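Local atomic coordinates of Carboxylesterase/phospholipase family protein (Francisella tularensis subsp. tularensis, PDB entry 4F21), a protein that probably hydrolyses carboxylic ester bonds as a serine hydrolase of the alpha/beta-hydrolase superfamily, in the carboxylesterase/phospholipase branch. Residues 160-172 with 194-208. Sequence-based numbering, arbitrary orientation.
Sequences IMALSTYLPAWDN and DQVLPEVLGHDLSDK
Lys-208 lies along one face of the Trp-170 indole, the two side chains running past each other in opposite directions. Its CD sits 3.5 Å from the centroid of the five-membered ring, 7° off the normal, a CH-pi contact. A bend at chi3 (-62°) carries the chain over the ring toward Trp-170 CB. There Lys-208 NZ forms a salt bridge with Asp-204 OD2 at 3.0 Å and a weak hydrogen bond to Leu-167 O. The salt bridge stays within the helix; the weak bond alone links the ammonium group to 160-172.

Apolar side chains make much of the rest. Leu-205 crosses Leu-167 at about a right angle, their CD1 atoms 3.6 Å apart. Leu-205 CD1 also lies against Thr-165 O, and its CD2 reaches Ala-162 CB. Leu-201 CB meets Tyr-166 CB at 3.7 Å. Leu-197 comes obliquely to the Tyr-166 ring with CD1, while Pro-168 CD covers the centre of one ring face. Tyr-166 OH is hydrogen-bonded to Asn-82 OD1.

Asp-194 OD1 accepts from Val-196 N and Leu-197 N, both at 2.9 Å and from the same carboxylate face. Together they make an Asx turn and Asx motif, which probably helps hold the carboxylate in place; OD2 is hydrogen-bonded to His-226 ND1. Helix 199-210 packs mainly against the loop after strand 159-163 of the alpha/beta-hydrolase sheet. The loop before the helix carries the probable acid of a Ser-His-Asp catalytic triad with Ser-140 and His-226.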
loop_
_atom_site.group_PDB
_atom_site.type_symbol
_atom_site.label_atom_id
_atom_site.label_comp_id
_atom_site.label_asym_id
_atom_site.label_seq_id
_atom_site.Cartn_x
_atom_site.Cartn_y
_atom_site.Cartn_z
ATOM N N ILE A 160 2.520 -5.857 -3.243
ATOM C CA ILE A 160 2.336 -4.549 -2.631
ATOM C C ILE A 160 2.156 -3.514 -3.731
ATOM O O ILE A 160 2.908 -3.502 -4.705
ATOM C CB ILE A 160 3.552 -4.138 -1.776
ATOM C CG1 ILE A 160 3.889 -5.219 -0.748
ATOM C CG2 ILE A 160 3.293 -2.807 -1.092
ATOM C CD1 ILE A 160 5.227 -5.002 -0.067
ATOM N N MET A 161 1.160 -2.649 -3.586
ATOM C CA MET A 161 0.999 -1.551 -4.535
ATOM C C MET A 161 1.063 -0.184 -3.856
ATOM O O MET A 161 0.039 0.410 -3.509
ATOM C CB MET A 161 -0.280 -1.707 -5.361
ATOM C CG MET A 161 -0.221 -2.854 -6.360
ATOM S SD MET A 161 -1.501 -2.781 -7.630
ATOM C CE MET A 161 -2.967 -3.175 -6.684
ATOM N N ALA A 162 2.283 0.304 -3.670
ATOM C CA ALA A 162 2.508 1.596 -3.043
ATOM C C ALA A 162 2.193 2.719 -4.023
ATOM O O ALA A 162 2.747 2.771 -5.121
ATOM C CB ALA A 162 3.942 1.703 -2.547
ATOM N N LEU A 163 1.297 3.611 -3.617
ATOM C CA LEU A 163 0.842 4.701 -4.468
ATOM C C LEU A 163 0.937 6.019 -3.716
ATOM O O LEU A 163 0.193 6.249 -2.763
ATOM C CB LEU A 163 -0.609 4.468 -4.897
ATOM C CG LEU A 163 -0.956 3.123 -5.538
ATOM C CD1 LEU A 163 -2.391 2.741 -5.219
ATOM C CD2 LEU A 163 -0.750 3.182 -7.035
ATOM N N SER A 164 1.863 6.872 -4.149
ATOM C CA SER A 164 2.034 8.208 -3.584
ATOM C C SER A 164 2.354 8.168 -2.095
ATOM O O SER A 164 1.836 8.973 -1.326
ATOM C CB SER A 164 0.781 9.048 -3.823
ATOM O OG SER A 164 0.333 8.893 -5.155
ATOM N N THR A 165 3.218 7.238 -1.698
ATOM C CA THR A 165 3.492 7.014 -0.283
ATOM C C THR A 165 4.980 6.975 0.068
ATOM O O THR A 165 5.773 6.295 -0.586
ATOM C CB THR A 165 2.843 5.709 0.205
ATOM O OG1 THR A 165 1.429 5.763 -0.017
ATOM C CG2 THR A 165 3.102 5.525 1.677
ATOM N N TYR A 166 5.343 7.707 1.115
ATOM C CA TYR A 166 6.709 7.725 1.620
ATOM C C TYR A 166 6.936 6.592 2.621
ATOM O O TYR A 166 6.018 5.834 2.927
ATOM C CB TYR A 166 7.035 9.086 2.249
ATOM C CG TYR A 166 6.315 9.392 3.551
ATOM C CD1 TYR A 166 4.960 9.130 3.709
ATOM C CD2 TYR A 166 6.999 9.949 4.622
ATOM C CE1 TYR A 166 4.313 9.411 4.898
ATOM C CE2 TYR A 166 6.361 10.233 5.811
ATOM C CZ TYR A 166 5.019 9.964 5.946
ATOM O OH TYR A 166 4.387 10.246 7.136
ATOM N N LEU A 167 8.159 6.479 3.128
ATOM C CA LEU A 167 8.508 5.397 4.041
ATOM C C LEU A 167 8.986 5.941 5.386
ATOM O O LEU A 167 10.186 6.113 5.594
ATOM C CB LEU A 167 9.585 4.513 3.411
ATOM C CG LEU A 167 9.572 3.022 3.745
ATOM C CD1 LEU A 167 8.174 2.450 3.581
ATOM C CD2 LEU A 167 10.552 2.275 2.857
ATOM N N PRO A 168 8.044 6.213 6.306
ATOM C CA PRO A 168 8.349 6.810 7.611
ATOM C C PRO A 168 8.831 5.777 8.618
ATOM O O PRO A 168 8.604 4.584 8.423
ATOM C CB PRO A 168 6.993 7.353 8.056
ATOM C CG PRO A 168 6.030 6.389 7.486
ATOM C CD PRO A 168 6.600 5.971 6.147
ATOM N N ALA A 169 9.482 6.245 9.681
ATOM C CA ALA A 169 9.964 5.382 10.759
ATOM C C ALA A 169 10.763 4.191 10.238
ATOM O O ALA A 169 10.676 3.090 10.780
ATOM C CB ALA A 169 8.805 4.909 11.627
ATOM N N TRP A 170 11.539 4.424 9.182
ATOM C CA TRP A 170 12.341 3.374 8.566
ATOM C C TRP A 170 13.332 2.771 9.559
ATOM O O TRP A 170 13.704 1.607 9.440
ATOM C CB TRP A 170 13.060 3.909 7.322
ATOM C CG TRP A 170 14.007 2.931 6.682
ATOM C CD1 TRP A 170 15.371 2.988 6.688
ATOM C CD2 TRP A 170 13.659 1.750 5.948
ATOM N NE1 TRP A 170 15.891 1.920 6.001
ATOM C CE2 TRP A 170 14.862 1.144 5.538
ATOM C CE3 TRP A 170 12.447 1.148 5.598
ATOM C CZ2 TRP A 170 14.890 -0.032 4.795
ATOM C CZ3 TRP A 170 12.478 -0.018 4.858
ATOM C CH2 TRP A 170 13.689 -0.596 4.465
ATOM N N ASP A 171 13.740 3.562 10.546
ATOM C CA ASP A 171 14.645 3.083 11.585
ATOM C C ASP A 171 13.976 2.080 12.528
ATOM O O ASP A 171 14.612 1.129 12.982
ATOM C CB ASP A 171 15.231 4.254 12.377
ATOM C CG ASP A 171 16.472 4.834 11.727
ATOM O OD1 ASP A 171 16.652 4.631 10.508
ATOM O OD2 ASP A 171 17.267 5.490 12.435
ATOM N N ASN A 172 12.695 2.293 12.816
ATOM C CA ASN A 172 11.966 1.431 13.744
ATOM C C ASN A 172 11.522 0.097 13.154
ATOM O O ASN A 172 11.295 -0.866 13.888
ATOM C CB ASN A 172 10.746 2.160 14.311
ATOM C CG ASN A 172 11.092 3.053 15.484
ATOM O OD1 ASN A 172 12.093 2.842 16.169
ATOM N ND2 ASN A 172 10.258 4.052 15.728
ATOM N N ASP A 194 3.775 16.211 -7.215
ATOM C CA ASP A 194 3.191 16.078 -5.889
ATOM C C ASP A 194 3.853 17.056 -4.926
ATOM O O ASP A 194 5.068 17.016 -4.731
ATOM C CB ASP A 194 3.358 14.647 -5.376
ATOM C CG ASP A 194 2.368 14.299 -4.278
ATOM O OD1 ASP A 194 1.830 15.229 -3.641
ATOM O OD2 ASP A 194 2.127 13.093 -4.052
ATOM N N GLN A 195 3.051 17.937 -4.336
ATOM C CA GLN A 195 3.544 18.914 -3.371
ATOM C C GLN A 195 3.053 18.565 -1.977
ATOM O O GLN A 195 3.344 19.265 -1.008
ATOM C CB GLN A 195 3.088 20.326 -3.746
ATOM C CG GLN A 195 3.826 20.939 -4.931
ATOM C CD GLN A 195 3.258 22.292 -5.337
ATOM O OE1 GLN A 195 2.088 22.586 -5.083
ATOM N NE2 GLN A 195 4.087 23.124 -5.967
ATOM N N VAL A 196 2.283 17.487 -1.892
ATOM C CA VAL A 196 1.828 16.954 -0.616
ATOM C C VAL A 196 2.794 15.861 -0.162
ATOM O O VAL A 196 3.173 15.785 1.010
ATOM C CB VAL A 196 0.387 16.384 -0.731
ATOM C CG1 VAL A 196 0.125 15.330 0.335
ATOM C CG2 VAL A 196 -0.647 17.505 -0.659
ATOM N N LEU A 197 3.205 15.029 -1.112
ATOM C CA LEU A 197 4.126 13.934 -0.847
ATOM C C LEU A 197 5.103 13.840 -2.019
ATOM O O LEU A 197 4.887 13.061 -2.947
ATOM C CB LEU A 197 3.336 12.632 -0.683
ATOM C CG LEU A 197 3.891 11.492 0.173
ATOM C CD1 LEU A 197 5.004 11.971 1.084
ATOM C CD2 LEU A 197 2.767 10.883 0.995
ATOM N N PRO A 198 6.179 14.648 -1.980
ATOM C CA PRO A 198 7.146 14.824 -3.075
ATOM C C PRO A 198 7.711 13.513 -3.625
ATOM O O PRO A 198 7.709 12.500 -2.929
ATOM C CB PRO A 198 8.252 15.661 -2.427
ATOM C CG PRO A 198 7.552 16.434 -1.365
ATOM C CD PRO A 198 6.518 15.487 -0.816
ATOM N N GLU A 199 8.203 13.552 -4.862
ATOM C CA GLU A 199 8.604 12.348 -5.586
ATOM C C GLU A 199 9.833 11.645 -5.008
ATOM O O GLU A 199 9.929 10.413 -5.047
ATOM C CB GLU A 199 8.837 12.668 -7.068
ATOM C CG GLU A 199 8.983 11.432 -7.942
ATOM C CD GLU A 199 9.524 11.736 -9.323
ATOM O OE1 GLU A 199 9.840 10.776 -10.056
ATOM O OE2 GLU A 199 9.633 12.929 -9.675
ATOM N N VAL A 200 10.770 12.426 -4.476
ATOM C CA VAL A 200 12.003 11.879 -3.904
ATOM C C VAL A 200 11.748 10.980 -2.692
ATOM O O VAL A 200 12.615 10.204 -2.293
ATOM C CB VAL A 200 12.998 12.992 -3.514
ATOM C CG1 VAL A 200 13.577 13.645 -4.759
ATOM C CG2 VAL A 200 12.326 14.023 -2.619
ATOM N N LEU A 201 10.556 11.092 -2.114
ATOM C CA LEU A 201 10.155 10.236 -1.006
ATOM C C LEU A 201 9.645 8.892 -1.527
ATOM O O LEU A 201 9.773 7.861 -0.860
ATOM C CB LEU A 201 9.098 10.937 -0.155
ATOM C CG LEU A 201 9.557 12.280 0.423
ATOM C CD1 LEU A 201 8.452 12.949 1.225
ATOM C CD2 LEU A 201 10.804 12.099 1.277
ATOM N N GLY A 202 9.069 8.912 -2.725
ATOM C CA GLY A 202 8.680 7.691 -3.405
ATOM C C GLY A 202 9.920 6.964 -3.886
ATOM O O GLY A 202 10.015 5.735 -3.785
ATOM N N HIS A 203 10.871 7.732 -4.415
ATOM C CA HIS A 203 12.190 7.202 -4.739
ATOM C C HIS A 203 12.820 6.640 -3.477
ATOM O O HIS A 203 13.511 5.629 -3.521
ATOM C CB HIS A 203 13.099 8.291 -5.313
ATOM C CG HIS A 203 12.839 8.609 -6.751
ATOM N ND1 HIS A 203 13.342 7.847 -7.783
ATOM C CD2 HIS A 203 12.143 9.615 -7.332
ATOM C CE1 HIS A 203 12.960 8.365 -8.938
ATOM N NE2 HIS A 203 12.231 9.438 -8.691
ATOM N N ASP A 204 12.574 7.303 -2.351
ATOM C CA ASP A 204 13.102 6.855 -1.066
ATOM C C ASP A 204 12.527 5.495 -0.660
ATOM O O ASP A 204 13.266 4.609 -0.234
ATOM C CB ASP A 204 12.834 7.899 0.023
ATOM C CG ASP A 204 13.486 7.546 1.347
ATOM O OD1 ASP A 204 14.607 6.996 1.333
ATOM O OD2 ASP A 204 12.876 7.818 2.403
ATOM N N LEU A 205 11.212 5.336 -0.793
ATOM C CA LEU A 205 10.560 4.060 -0.497
ATOM C C LEU A 205 11.063 2.955 -1.423
ATOM O O LEU A 205 11.447 1.876 -0.964
ATOM C CB LEU A 205 9.036 4.194 -0.610
ATOM C CG LEU A 205 8.147 2.957 -0.422
ATOM C CD1 LEU A 205 6.872 3.329 0.315
ATOM C CD2 LEU A 205 7.797 2.312 -1.758
ATOM N N SER A 206 11.060 3.229 -2.725
ATOM C CA SER A 206 11.484 2.245 -3.720
ATOM C C SER A 206 12.932 1.801 -3.530
ATOM O O SER A 206 13.237 0.612 -3.588
ATOM C CB SER A 206 11.298 2.796 -5.134
ATOM O OG SER A 206 11.796 1.888 -6.101
ATOM N N ASP A 207 13.816 2.768 -3.310
ATOM C CA ASP A 207 15.231 2.486 -3.112
ATOM C C ASP A 207 15.469 1.752 -1.799
ATOM O O ASP A 207 16.234 0.788 -1.754
ATOM C CB ASP A 207 16.059 3.774 -3.157
ATOM C CG ASP A 207 16.386 4.213 -4.576
ATOM O OD1 ASP A 207 17.374 3.702 -5.144
ATOM O OD2 ASP A 207 15.665 5.073 -5.123
ATOM N N LYS A 208 14.813 2.208 -0.734
ATOM C CA LYS A 208 14.963 1.574 0.576
ATOM C C LYS A 208 14.339 0.182 0.619
ATOM O O LYS A 208 14.629 -0.604 1.516
ATOM C CB LYS A 208 14.415 2.458 1.702
ATOM C CG LYS A 208 15.328 3.621 2.065
ATOM C CD LYS A 208 14.980 4.236 3.417
ATOM C CE LYS A 208 13.572 4.807 3.431
ATOM N NZ LYS A 208 13.359 5.745 4.573
#